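Local coordinates for protein designed CISK-PX domain (Synthetic construct, PDB 4OXW) that is a computationally designed version of the CISK PX domain, a fold whose natural members bind phosphoinositides, and may retain that binding site, at residues F15-E20 with K24-K29; F48-K53 with D104-S109; K70-A75 with E82-G87; K90-I95 with V108-A113; R94-S97 with L101-D104. All coordinates share one frame; numbering follows the deposited sequence.

How the contacts relate
The five contacts follow a PX fold from its sheet to its helical end. Contact 1, near the turn of the hairpin of strands 9-18 and 25-34, closes before the others open. It touches contact 3, its centre about 12 Å away, where a loop meets helix 78-96. Contact 3 is nested in the chain loop closed by contact 2 and closes before contacts 4 and 5 open. Contacts 2 and 4 end on the same helix, 105-112, with centres about 7 Å apart; contacts 4 and 5 are equally close and share helix 78-96. Because that helix carries one side of contacts 3, 4 and 5, it links the hairpin to the helical cluster.

Contact 1 (F15-E20 with K24-K29); sequences FEKEGE and KHVMYK. With SO4 (sulfate ion), chain B.
Phe15 has CG lodged between its backbone N and carbonyl carbon (chi1 66°), a rotation that leads the ring away from the facing strand while CB presses on it. This CB lies 3.7 Å from Tyr28 CE1 and 3.9 Å from Val26 CG1, an apolar patch on one face of the antiparallel beta hairpin that opens the PX fold. Leu81 of helix 78-96 touches both Phe15 and Tyr28, which seats this face on the helix. Between the strands, Glu16 and Met27 form a hydrogen-bonded pair: Met27 N reaches Glu16 O at 2.9 Å in a nearly straight bond (172°), and Glu16 N returns one to Met27 O at 2.8 Å. At the next hydrogen-bonded pair toward the turn, Glu18 N binds His25 O at 3.1 Å, while the reverse bond is weak, consistent with looser pairing there. On the other face Met27 bends at its second torsion (chi2 -129°), and the extended Glu18 crosses it at about a right angle. Glu18 OE1 then rests 3.4 Å from Met27 CB, although the glutamate is poorly ordered. Lys17 leads its amine off to Ala75 O. A sulfate, probably from the crystallisation liquor, is bound by Arg44 and by Ser46 N, a place consistent with the phosphate site of PX domains. Sulfate O2 lies at the edge of the His25 ring, near its plane, where His25 ND1 makes a weak hydrogen bond of 3.4 Å to it.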
# COMPACT_ATOMS: atom_id res chain seq x y z
N PHE A 15 -2.24 -2.57 -10.29
CA PHE A 15 -2.23 -3.83 -9.57
C PHE A 15 -1.91 -4.97 -10.55
O PHE A 15 -2.02 -4.82 -11.79
CB PHE A 15 -3.55 -4.06 -8.84
CG PHE A 15 -4.72 -4.23 -9.71
CD1 PHE A 15 -4.91 -5.41 -10.39
CD2 PHE A 15 -5.62 -3.21 -9.89
CE1 PHE A 15 -6.01 -5.55 -11.24
CE2 PHE A 15 -6.72 -3.36 -10.70
CZ PHE A 15 -6.91 -4.52 -11.39
N GLU A 16 -1.47 -6.09 -10.01
CA GLU A 16 -1.06 -7.24 -10.81
C GLU A 16 -1.50 -8.49 -10.08
O GLU A 16 -1.46 -8.55 -8.85
CB GLU A 16 0.46 -7.26 -10.96
CG GLU A 16 0.98 -6.09 -11.79
CD GLU A 16 2.48 -6.03 -11.89
OE1 GLU A 16 3.15 -6.99 -11.47
OE2 GLU A 16 2.97 -4.99 -12.40
N LYS A 17 -1.89 -9.51 -10.82
CA LYS A 17 -2.27 -10.78 -10.19
C LYS A 17 -1.18 -11.79 -10.43
O LYS A 17 -0.82 -12.06 -11.56
CB LYS A 17 -3.59 -11.29 -10.74
CG LYS A 17 -4.64 -10.21 -10.90
CD LYS A 17 -6.05 -10.79 -10.90
CE LYS A 17 -7.07 -9.78 -11.42
NZ LYS A 17 -8.48 -10.19 -11.19
N GLU A 18 -0.66 -12.34 -9.34
CA GLU A 18 0.50 -13.21 -9.39
C GLU A 18 0.10 -14.52 -8.74
O GLU A 18 -0.83 -14.57 -7.93
CB GLU A 18 1.68 -12.60 -8.62
CG GLU A 18 1.87 -11.10 -8.85
CD GLU A 18 3.03 -10.52 -8.07
OE1 GLU A 18 3.15 -9.27 -7.99
OE2 GLU A 18 3.84 -11.31 -7.53
N GLY A 19 0.79 -15.59 -9.13
CA GLY A 19 0.62 -16.88 -8.46
C GLY A 19 0.38 -18.05 -9.38
O GLY A 19 1.24 -18.42 -10.18
N GLU A 20 -0.82 -18.62 -9.28
CA GLU A 20 -1.09 -19.95 -9.82
C GLU A 20 -2.35 -20.01 -10.67
O GLU A 20 -2.32 -20.42 -11.84
CB GLU A 20 -1.24 -20.93 -8.66
CG GLU A 20 -0.39 -20.63 -7.43
CD GLU A 20 -0.72 -21.56 -6.29
OE1 GLU A 20 -1.39 -22.60 -6.57
OE2 GLU A 20 -0.33 -21.27 -5.13
N LYS A 24 -4.81 -17.03 -6.65
CA LYS A 24 -4.86 -15.68 -7.21
C LYS A 24 -4.66 -14.74 -6.04
O LYS A 24 -5.51 -14.68 -5.18
CB LYS A 24 -6.20 -15.39 -7.90
CG LYS A 24 -6.27 -15.83 -9.35
CD LYS A 24 -5.18 -15.17 -10.19
CE LYS A 24 -4.57 -16.16 -11.18
NZ LYS A 24 -3.16 -15.83 -11.51
N HIS A 25 -3.52 -14.05 -5.99
CA HIS A 25 -3.32 -12.94 -5.04
C HIS A 25 -3.09 -11.69 -5.88
O HIS A 25 -2.62 -11.77 -7.03
CB HIS A 25 -2.14 -13.19 -4.08
CG HIS A 25 -2.39 -14.30 -3.11
ND1 HIS A 25 -3.20 -14.16 -2.00
CD2 HIS A 25 -1.95 -15.59 -3.09
CE1 HIS A 25 -3.25 -15.31 -1.34
NE2 HIS A 25 -2.50 -16.19 -1.99
N VAL A 26 -3.42 -10.53 -5.32
CA VAL A 26 -3.31 -9.27 -6.04
C VAL A 26 -2.24 -8.48 -5.29
O VAL A 26 -2.29 -8.36 -4.06
CB VAL A 26 -4.62 -8.49 -5.99
CG1 VAL A 26 -4.47 -7.08 -6.53
CG2 VAL A 26 -5.72 -9.22 -6.76
N MET A 27 -1.29 -7.99 -6.05
CA MET A 27 -0.24 -7.11 -5.54
C MET A 27 -0.35 -5.75 -6.20
O MET A 27 -0.75 -5.62 -7.34
CB MET A 27 1.11 -7.71 -5.80
CG MET A 27 1.29 -9.05 -5.12
SD MET A 27 2.82 -9.09 -4.18
CE MET A 27 2.76 -10.82 -3.70
N TYR A 28 0.01 -4.73 -5.43
CA TYR A 28 -0.08 -3.34 -5.86
C TYR A 28 1.34 -2.87 -6.07
O TYR A 28 2.18 -3.09 -5.22
CB TYR A 28 -0.83 -2.45 -4.81
CG TYR A 28 -2.27 -2.92 -4.66
CD1 TYR A 28 -3.27 -2.44 -5.50
CD2 TYR A 28 -2.60 -3.92 -3.77
CE1 TYR A 28 -4.56 -2.92 -5.45
CE2 TYR A 28 -3.91 -4.41 -3.69
CZ TYR A 28 -4.89 -3.93 -4.57
OH TYR A 28 -6.22 -4.40 -4.55
N LYS A 29 1.60 -2.30 -7.25
CA LYS A 29 2.92 -1.79 -7.57
C LYS A 29 3.05 -0.35 -7.06
O LYS A 29 2.38 0.55 -7.56
CB LYS A 29 3.12 -1.84 -9.09
CG LYS A 29 4.43 -1.25 -9.52
CD LYS A 29 4.60 -1.27 -11.03
CE LYS A 29 6.03 -0.86 -11.38
NZ LYS A 29 6.24 -0.78 -12.86
S SO4 B . -4.70 -10.07 0.30
O1 SO4 B . -5.46 -9.40 -0.81
O2 SO4 B . -4.36 -11.40 -0.31
O3 SO4 B . -3.55 -9.36 0.90
O4 SO4 B . -5.64 -10.18 1.42

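Contact 2 (F48-K53 with D104-S109)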
# COMPACT_ATOMS: atom_id res chain seq x y z
N PHE A 48 -0.29 -3.83 3.61
CA PHE A 48 -0.80 -2.53 4.03
C PHE A 48 -1.55 -2.61 5.35
O PHE A 48 -1.41 -1.74 6.20
CB PHE A 48 -1.76 -1.91 3.04
CG PHE A 48 -1.15 -1.36 1.79
CD1 PHE A 48 -0.86 0.01 1.70
CD2 PHE A 48 -0.94 -2.15 0.68
CE1 PHE A 48 -0.36 0.53 0.51
CE2 PHE A 48 -0.42 -1.62 -0.51
CZ PHE A 48 -0.15 -0.27 -0.59
N TYR A 49 -2.33 -3.67 5.54
CA TYR A 49 -3.12 -3.83 6.76
C TYR A 49 -2.22 -4.03 7.99
O TYR A 49 -2.46 -3.40 9.03
CB TYR A 49 -4.05 -5.02 6.59
CG TYR A 49 -5.04 -5.21 7.72
CD1 TYR A 49 -6.28 -4.60 7.68
CD2 TYR A 49 -4.72 -6.03 8.77
CE1 TYR A 49 -7.18 -4.76 8.73
CE2 TYR A 49 -5.61 -6.22 9.80
CZ TYR A 49 -6.82 -5.59 9.77
OH TYR A 49 -7.69 -5.81 10.82
N TRP A 50 -1.19 -4.86 7.86
CA TRP A 50 -0.21 -5.06 8.92
C TRP A 50 0.52 -3.74 9.24
O TRP A 50 0.63 -3.38 10.43
CB TRP A 50 0.79 -6.17 8.56
CG TRP A 50 1.60 -6.67 9.75
CD1 TRP A 50 1.26 -7.67 10.61
CD2 TRP A 50 2.86 -6.17 10.18
NE1 TRP A 50 2.24 -7.82 11.57
CE2 TRP A 50 3.24 -6.93 11.32
CE3 TRP A 50 3.70 -5.17 9.73
CZ2 TRP A 50 4.42 -6.69 12.01
CZ3 TRP A 50 4.87 -4.94 10.39
CH2 TRP A 50 5.22 -5.70 11.53
N LEU A 51 0.99 -3.03 8.20
CA LEU A 51 1.66 -1.74 8.39
C LEU A 51 0.74 -0.81 9.19
O LEU A 51 1.15 -0.16 10.17
CB LEU A 51 1.97 -1.10 7.04
CG LEU A 51 2.48 0.32 7.16
CD1 LEU A 51 3.87 0.31 7.79
CD2 LEU A 51 2.50 0.96 5.79
N HIS A 52 -0.53 -0.73 8.78
CA HIS A 52 -1.48 0.14 9.40
C HIS A 52 -1.67 -0.17 10.87
O HIS A 52 -1.65 0.73 11.72
CB HIS A 52 -2.80 -0.06 8.72
CG HIS A 52 -3.88 0.81 9.25
ND1 HIS A 52 -3.87 2.18 9.08
CD2 HIS A 52 -5.01 0.52 9.92
CE1 HIS A 52 -4.96 2.69 9.63
NE2 HIS A 52 -5.66 1.70 10.15
N LYS A 53 -1.85 -1.44 11.19
CA LYS A 53 -2.10 -1.81 12.59
C LYS A 53 -0.89 -1.43 13.45
O LYS A 53 -1.06 -0.92 14.56
CB LYS A 53 -2.41 -3.30 12.71
CG LYS A 53 -3.80 -3.69 12.22
CD LYS A 53 -4.92 -2.97 12.98
CE LYS A 53 -6.28 -3.33 12.40
NZ LYS A 53 -7.32 -2.30 12.70
N ASP A 104 9.83 6.58 9.78
CA ASP A 104 9.67 5.46 10.65
C ASP A 104 10.18 4.18 9.98
O ASP A 104 9.99 3.98 8.78
CB ASP A 104 8.21 5.35 11.08
CG ASP A 104 8.01 4.29 12.10
OD1 ASP A 104 7.87 4.63 13.27
OD2 ASP A 104 8.00 3.09 11.74
N GLU A 105 10.86 3.35 10.76
CA GLU A 105 11.50 2.15 10.24
C GLU A 105 10.49 1.22 9.51
O GLU A 105 10.85 0.53 8.55
CB GLU A 105 12.20 1.39 11.36
CG GLU A 105 13.47 2.10 11.83
CD GLU A 105 14.01 1.57 13.15
OE1 GLU A 105 13.74 0.39 13.50
OE2 GLU A 105 14.73 2.33 13.84
N LEU A 106 9.26 1.20 9.99
CA LEU A 106 8.23 0.34 9.36
C LEU A 106 7.96 0.82 7.97
O LEU A 106 7.81 0.03 7.04
CB LEU A 106 6.93 0.35 10.16
CG LEU A 106 7.00 -0.37 11.48
CD1 LEU A 106 5.82 0.02 12.35
CD2 LEU A 106 7.07 -1.86 11.25
N VAL A 107 7.83 2.12 7.82
CA VAL A 107 7.50 2.68 6.54
C VAL A 107 8.68 2.58 5.60
O VAL A 107 8.52 2.26 4.43
CB VAL A 107 7.04 4.13 6.71
CG1 VAL A 107 6.83 4.78 5.33
CG2 VAL A 107 5.77 4.16 7.55
N VAL A 108 9.89 2.87 6.10
CA VAL A 108 11.07 2.74 5.27
C VAL A 108 11.18 1.32 4.71
O VAL A 108 11.42 1.14 3.51
CB VAL A 108 12.33 3.12 6.08
CG1 VAL A 108 13.60 2.76 5.34
CG2 VAL A 108 12.30 4.62 6.37
N SER A 109 10.94 0.34 5.55
CA SER A 109 10.97 -1.05 5.12
C SER A 109 9.84 -1.33 4.09
O SER A 109 10.10 -1.91 2.98
CB SER A 109 10.84 -1.97 6.33
OG SER A 109 10.70 -3.34 5.91
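Leu106 meets the facing helix with its side chain while its backbone N is capped by Asp104: Leu106 N donates to Asp104 OD2 over 2.9 Å. In this antiparallel helix pair of the PX domain the carboxylate is an N-cap in the classical sense, placed right before helix 105-112 to accept one of the N-H groups that its first turn cannot satisfy internally. The donor comes to OD2 on its anti side, 23° out of the carboxylate plane. The other oxygen, OD1, has a salt bridge to Arg58 of helix 45-58, and so a single buried carboxylate both caps one helix and ties it to the helix it packs on. The two short segments run nearly antiparallel, at 165°, with their axes 10.6 Å apart, and apolar side chains bridge the gap. Leu51 stretches its branch across because CG stands anti to the backbone N (chi1 171°), and its CD1 comes within 3.9 Å of Leu106 CB. The two leucines slide past each other in opposite directions. The same methyl, Leu51 CD1, approaches Val107 CG2 at 4.3 Å, so it sits against two successive residues of the helix. Toward the surface, the indole of Trp50 crosses the Leu106 side chain at about a right angle, with Trp50 CZ3 3.9 Å from Leu106 CD2.

Contact 3 (K70-A75 with E82-G87); sequences KWIYSA and EKRKQG
Arg84 reaches over to Ile72 and Lys70 by a chain that is extended through chi1 and chi2 and then turned sharply at chi3 (-89°), which lays its guanidinium against the loop. The contact joins the part of the long proline-rich loop of the PX domain just before helix 78-96 to that helix, near the place where relatives hold a phosphoinositide. Ile72 sets CG1 anti to its carbonyl carbon (chi1 -48°) and carries CD1 over one face of the guanidinium, 3.5 Å above the plane and offset toward its rim. The nearest atom there is Arg84 NH1, 3.6 Å from Ile72 CD1. Lys70 takes a different side. Its backbone N lies near the guanidinium plane, at the edge, and its CB passes Arg84 NH2 at 4.0 Å. The lysine chain then curls at chi3 and chi4, and its amine leads away from the arginine. A water lies in the plane of the guanidinium at its edge: it accepts from Arg84 NH2 at 2.8 Å and from Lys70 N at 3.1 Å. Pro68 O accepts from the same NH2, while Tyr45 makes a cation-pi contact with Arg84. Together these probably help to hold the rotation of the Arg84 side chain, which lies about 4 Å from a bound sulfate. Lys85 NZ forms a salt bridge of 3.0 Å with Glu82 OE1, on the syn lone pair of that oxygen, and also bonds Pro13 O.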
# COMPACT_ATOMS: atom_id res chain seq x y z
N LYS A 70 -12.63 -6.48 2.66
CA LYS A 70 -13.73 -6.86 1.77
C LYS A 70 -13.66 -8.34 1.51
O LYS A 70 -12.60 -8.92 1.45
CB LYS A 70 -13.64 -6.14 0.41
CG LYS A 70 -13.74 -4.61 0.49
CD LYS A 70 -13.66 -3.90 -0.86
CE LYS A 70 -14.94 -4.08 -1.63
NZ LYS A 70 -16.19 -3.61 -0.94
N TRP A 71 -14.81 -8.94 1.34
CA TRP A 71 -14.90 -10.24 0.71
C TRP A 71 -14.81 -9.97 -0.82
O TRP A 71 -15.67 -9.29 -1.44
CB TRP A 71 -16.24 -10.89 1.07
CG TRP A 71 -16.61 -12.08 0.22
CD1 TRP A 71 -16.04 -13.31 0.25
CD2 TRP A 71 -17.67 -12.14 -0.75
NE1 TRP A 71 -16.67 -14.15 -0.66
CE2 TRP A 71 -17.67 -13.45 -1.28
CE3 TRP A 71 -18.61 -11.22 -1.22
CZ2 TRP A 71 -18.59 -13.84 -2.26
CZ3 TRP A 71 -19.49 -11.62 -2.21
CH2 TRP A 71 -19.47 -12.91 -2.70
N ILE A 72 -13.80 -10.46 -1.44
CA ILE A 72 -13.60 -10.22 -2.90
C ILE A 72 -13.58 -11.59 -3.52
O ILE A 72 -12.70 -12.35 -3.22
CB ILE A 72 -12.26 -9.50 -3.23
CG1 ILE A 72 -12.09 -8.31 -2.32
CG2 ILE A 72 -12.18 -9.08 -4.72
CD1 ILE A 72 -11.01 -7.37 -2.74
N TYR A 73 -14.59 -11.88 -4.36
CA TYR A 73 -14.72 -13.22 -4.91
C TYR A 73 -13.77 -13.50 -6.09
O TYR A 73 -13.91 -12.92 -7.18
CB TYR A 73 -16.16 -13.41 -5.35
CG TYR A 73 -16.43 -14.64 -6.17
CD1 TYR A 73 -16.55 -15.89 -5.57
CD2 TYR A 73 -16.66 -14.54 -7.54
CE1 TYR A 73 -16.84 -17.02 -6.33
CE2 TYR A 73 -16.96 -15.66 -8.30
CZ TYR A 73 -17.05 -16.89 -7.69
OH TYR A 73 -17.33 -17.99 -8.47
N SER A 74 -12.82 -14.42 -5.87
CA SER A 74 -11.85 -14.86 -6.88
C SER A 74 -10.95 -13.72 -7.36
O SER A 74 -10.29 -13.84 -8.40
CB SER A 74 -12.56 -15.52 -8.07
OG SER A 74 -12.91 -16.87 -7.77
N ALA A 75 -10.91 -12.63 -6.59
CA ALA A 75 -10.31 -11.39 -7.05
C ALA A 75 -11.03 -10.96 -8.34
O ALA A 75 -10.55 -10.11 -9.10
CB ALA A 75 -8.83 -11.58 -7.30
N GLU A 82 -9.84 -1.60 -8.81
CA GLU A 82 -9.47 -0.26 -9.15
C GLU A 82 -9.71 0.76 -8.04
O GLU A 82 -8.90 1.65 -7.82
CB GLU A 82 -10.22 0.24 -10.39
CG GLU A 82 -9.91 -0.49 -11.68
CD GLU A 82 -8.48 -0.34 -12.18
OE1 GLU A 82 -7.73 0.55 -11.73
OE2 GLU A 82 -8.09 -1.21 -12.98
N LYS A 83 -10.84 0.62 -7.33
CA LYS A 83 -11.17 1.50 -6.21
C LYS A 83 -10.26 1.27 -5.03
O LYS A 83 -9.83 2.24 -4.40
CB LYS A 83 -12.62 1.30 -5.76
CG LYS A 83 -12.98 2.20 -4.58
CD LYS A 83 -14.37 1.90 -4.00
CE LYS A 83 -14.70 2.81 -2.82
NZ LYS A 83 -16.12 2.63 -2.39
N ARG A 84 -9.94 0.01 -4.73
CA ARG A 84 -8.97 -0.29 -3.66
C ARG A 84 -7.57 0.29 -4.01
O ARG A 84 -6.93 0.88 -3.16
CB ARG A 84 -8.86 -1.79 -3.43
CG ARG A 84 -7.82 -2.18 -2.41
CD ARG A 84 -7.90 -3.64 -2.03
NE ARG A 84 -8.81 -3.90 -0.92
CZ ARG A 84 -8.96 -5.10 -0.35
NH1 ARG A 84 -8.31 -6.14 -0.79
NH2 ARG A 84 -9.74 -5.25 0.73
N LYS A 85 -7.14 0.12 -5.25
CA LYS A 85 -5.86 0.69 -5.70
C LYS A 85 -5.83 2.19 -5.39
O LYS A 85 -4.84 2.73 -4.82
CB LYS A 85 -5.67 0.45 -7.20
CG LYS A 85 -4.34 1.05 -7.66
CD LYS A 85 -4.06 0.73 -9.13
CE LYS A 85 -5.16 1.36 -9.96
NZ LYS A 85 -4.84 1.30 -11.41
N GLN A 86 -6.88 2.90 -5.79
CA GLN A 86 -6.96 4.33 -5.58
C GLN A 86 -6.91 4.72 -4.11
O GLN A 86 -6.23 5.67 -3.72
CB GLN A 86 -8.25 4.85 -6.18
CG GLN A 86 -8.37 4.63 -7.65
CD GLN A 86 -9.76 5.03 -8.17
OE1 GLN A 86 -10.47 5.82 -7.52
NE2 GLN A 86 -10.15 4.48 -9.32
N GLY A 87 -7.62 3.95 -3.30
CA GLY A 87 -7.63 4.21 -1.86
C GLY A 87 -6.32 3.93 -1.19
O GLY A 87 -5.89 4.67 -0.28
O HOH W 1 -9.90 -7.78 1.98

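Contact 4 (K90-I95 with V108-A113)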
# COMPACT_ATOMS: atom_id res chain seq x y z
N LYS A 90 -3.95 6.84 -2.01
CA LYS A 90 -4.21 8.01 -1.14
C LYS A 90 -3.66 7.73 0.25
O LYS A 90 -3.02 8.59 0.89
CB LYS A 90 -5.73 8.30 -1.09
CG LYS A 90 -6.08 9.41 -0.12
CD LYS A 90 -7.53 9.85 -0.35
CE LYS A 90 -8.06 10.66 0.83
NZ LYS A 90 -9.53 10.96 0.70
N TYR A 91 -3.86 6.50 0.74
CA TYR A 91 -3.35 6.12 2.07
C TYR A 91 -1.83 6.29 2.20
O TYR A 91 -1.33 6.99 3.09
CB TYR A 91 -3.71 4.67 2.36
CG TYR A 91 -3.22 4.17 3.71
CD1 TYR A 91 -3.97 4.41 4.86
CD2 TYR A 91 -2.06 3.42 3.81
CE1 TYR A 91 -3.51 3.98 6.10
CE2 TYR A 91 -1.60 2.95 5.04
CZ TYR A 91 -2.32 3.25 6.18
OH TYR A 91 -1.84 2.79 7.38
N ILE A 92 -1.09 5.65 1.29
CA ILE A 92 0.36 5.68 1.39
C ILE A 92 0.89 7.10 1.10
O ILE A 92 1.89 7.53 1.70
CB ILE A 92 1.03 4.55 0.55
CG1 ILE A 92 2.50 4.39 0.97
CG2 ILE A 92 0.92 4.82 -0.95
CD1 ILE A 92 2.74 3.95 2.41
N GLN A 93 0.20 7.84 0.24
CA GLN A 93 0.59 9.29 0.01
C GLN A 93 0.43 10.09 1.28
O GLN A 93 1.28 10.95 1.61
CB GLN A 93 -0.21 9.89 -1.16
CG GLN A 93 0.21 9.36 -2.49
CD GLN A 93 -0.62 9.82 -3.67
OE1 GLN A 93 -1.72 10.33 -3.52
NE2 GLN A 93 -0.09 9.63 -4.88
N ARG A 94 -0.66 9.84 2.00
CA ARG A 94 -0.88 10.52 3.25
C ARG A 94 0.16 10.15 4.26
O ARG A 94 0.62 11.00 5.01
CB ARG A 94 -2.26 10.20 3.76
CG ARG A 94 -3.33 11.01 3.08
CD ARG A 94 -3.52 12.33 3.84
NE ARG A 94 -4.34 13.32 3.13
CZ ARG A 94 -5.60 13.14 2.76
NH1 ARG A 94 -6.22 11.97 2.99
NH2 ARG A 94 -6.25 14.11 2.12
N ILE A 95 0.52 8.87 4.34
CA ILE A 95 1.59 8.48 5.25
C ILE A 95 2.88 9.24 4.97
O ILE A 95 3.50 9.76 5.90
CB ILE A 95 1.84 6.95 5.16
CG1 ILE A 95 0.64 6.20 5.73
CG2 ILE A 95 3.16 6.57 5.84
CD1 ILE A 95 0.54 6.16 7.21
N VAL A 108 9.89 2.87 6.10
CA VAL A 108 11.07 2.74 5.27
C VAL A 108 11.18 1.32 4.71
O VAL A 108 11.42 1.14 3.51
CB VAL A 108 12.33 3.12 6.08
CG1 VAL A 108 13.60 2.76 5.34
CG2 VAL A 108 12.30 4.62 6.37
N SER A 109 10.94 0.34 5.55
CA SER A 109 10.97 -1.05 5.12
C SER A 109 9.84 -1.33 4.09
O SER A 109 10.10 -1.91 2.98
CB SER A 109 10.84 -1.97 6.33
OG SER A 109 10.70 -3.34 5.91
N PHE A 110 8.64 -0.86 4.42
CA PHE A 110 7.46 -1.06 3.55
C PHE A 110 7.76 -0.58 2.15
O PHE A 110 7.40 -1.21 1.15
CB PHE A 110 6.24 -0.37 4.12
CG PHE A 110 4.98 -0.66 3.36
CD1 PHE A 110 4.29 -1.84 3.59
CD2 PHE A 110 4.46 0.28 2.46
CE1 PHE A 110 3.12 -2.10 2.92
CE2 PHE A 110 3.26 0.03 1.82
CZ PHE A 110 2.59 -1.16 2.05
N LEU A 111 8.47 0.55 2.06
CA LEU A 111 8.71 1.19 0.79
C LEU A 111 10.05 0.89 0.12
O LEU A 111 10.30 1.39 -0.99
CB LEU A 111 8.59 2.71 0.97
CG LEU A 111 7.21 3.21 1.30
CD1 LEU A 111 7.33 4.71 1.50
CD2 LEU A 111 6.23 2.87 0.16
N GLN A 112 10.87 0.07 0.77
CA GLN A 112 12.16 -0.27 0.16
C GLN A 112 12.46 -1.77 0.04
O GLN A 112 13.22 -2.16 -0.82
CB GLN A 112 13.30 0.47 0.84
CG GLN A 112 13.15 1.97 0.88
CD GLN A 112 14.35 2.71 1.49
OE1 GLN A 112 15.38 2.11 1.84
NE2 GLN A 112 14.22 4.02 1.64
N ALA A 113 11.88 -2.58 0.91
CA ALA A 113 12.25 -4.00 1.04
C ALA A 113 11.93 -4.81 -0.21
O ALA A 113 12.67 -4.79 -1.19
CB ALA A 113 11.53 -4.59 2.24
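Ile92 points its CB from helix 78-96 toward helix 105-112, and each further atom of its longer branch finds a different partner in this buried part of the PX domain core. From CB the branch runs anti to the backbone N (chi1 -165°), which directs CG1 toward the other helix. There CG1 meets one methyl of Leu111, with Ile92 CG1 4.1 Å from Leu111 CD2, and the two side chains slide past each other in opposite directions. A turn at chi2 (63°) then swings the terminal methyl off toward the neighbouring phenylalanine. Leu111 and Phe110 thus divide the isoleucine between them, though they are adjacent in sequence. Phe110 also meets Phe48 of helix 45-58 edge-to-face, and Ile30 of strand 25-34 touches both Phe110 and Leu111, joining helix 105-112 to the sheet. At its tip, Ile92 CD1 approaches the ring obliquely and stands 4.0 Å from Phe110 CE2.

Contact 5 (R94-S97 with L101-D104)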
# COMPACT_ATOMS: atom_id res chain seq x y z
N ARG A 94 -0.66 9.84 2.00
CA ARG A 94 -0.88 10.52 3.25
C ARG A 94 0.16 10.15 4.26
O ARG A 94 0.62 11.00 5.01
CB ARG A 94 -2.26 10.20 3.76
CG ARG A 94 -3.33 11.01 3.08
CD ARG A 94 -3.52 12.33 3.84
NE ARG A 94 -4.34 13.32 3.13
CZ ARG A 94 -5.60 13.14 2.76
NH1 ARG A 94 -6.22 11.97 2.99
NH2 ARG A 94 -6.25 14.11 2.12
N ILE A 95 0.52 8.87 4.34
CA ILE A 95 1.59 8.48 5.25
C ILE A 95 2.88 9.24 4.97
O ILE A 95 3.50 9.76 5.90
CB ILE A 95 1.84 6.95 5.16
CG1 ILE A 95 0.64 6.20 5.73
CG2 ILE A 95 3.16 6.57 5.84
CD1 ILE A 95 0.54 6.16 7.21
N VAL A 96 3.32 9.29 3.72
CA VAL A 96 4.64 9.81 3.39
C VAL A 96 4.64 11.35 3.49
O VAL A 96 5.71 11.96 3.55
CB VAL A 96 5.08 9.31 2.02
CG1 VAL A 96 6.25 10.08 1.44
CG2 VAL A 96 5.43 7.84 2.18
N SER A 97 3.44 11.93 3.52
CA SER A 97 3.29 13.38 3.72
C SER A 97 3.65 13.80 5.15
O SER A 97 3.86 14.99 5.40
CB SER A 97 1.87 13.85 3.38
OG SER A 97 1.03 13.70 4.53
N LEU A 101 6.26 9.80 10.04
CA LEU A 101 5.91 8.48 9.52
C LEU A 101 6.82 8.06 8.37
O LEU A 101 7.23 6.90 8.32
CB LEU A 101 4.47 8.47 9.01
CG LEU A 101 3.40 8.84 10.04
CD1 LEU A 101 2.02 8.80 9.44
CD2 LEU A 101 3.47 7.93 11.24
N ALA A 102 7.13 8.98 7.48
CA ALA A 102 8.00 8.68 6.33
C ALA A 102 9.36 8.15 6.78
O ALA A 102 10.01 7.35 6.07
CB ALA A 102 8.18 9.93 5.47
N ASN A 103 9.80 8.58 7.96
CA ASN A 103 11.08 8.18 8.51
C ASN A 103 11.03 7.05 9.50
O ASN A 103 12.06 6.58 10.01
CB ASN A 103 11.76 9.41 9.12
CG ASN A 103 12.15 10.42 8.07
OD1 ASN A 103 11.58 11.51 7.96
ND2 ASN A 103 13.10 10.04 7.23
N ASP A 104 9.83 6.58 9.78
CA ASP A 104 9.67 5.46 10.65
C ASP A 104 10.18 4.18 9.98
O ASP A 104 9.99 3.98 8.78
CB ASP A 104 8.21 5.35 11.08
CG ASP A 104 8.01 4.29 12.10
OD1 ASP A 104 7.87 4.63 13.27
OD2 ASP A 104 8.00 3.09 11.74
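Val96 and Ala102 bring their backbones to a CA-CA separation of 4.6 Å, and Ile95 and Leu101 follow at 6.1 Å, as the end of helix 78-96 turns into the short helix 99-102 at a tight corner in the helical part of the PX domain. Inside the first segment Ser97 OG donates to Arg94 O over 2.8 Å, tilted 25° from the carbonyl plane; His98 ND1 also binds that oxygen. In the second segment Asp104 N donates to Leu101 O. Across the corner the closest approach is of Leu101 CB to Ile95 O, 3.5 Å. Beyond it the two side chains cross at about a right angle, their tips meeting as Ile95 CD1 and Leu101 CD1, 3.8 Å apart. Ala102 lies against the other backbone, its CB 3.7 Å from Val96 O. The corner is wedged between other elements: Ile95 reaches Leu55 of helix 45-58 and Val107 of helix 105-112, Val96 touches Leu111 of the latter, and Leu101 packs on Tyr59 in the loop beyond helix 45-58.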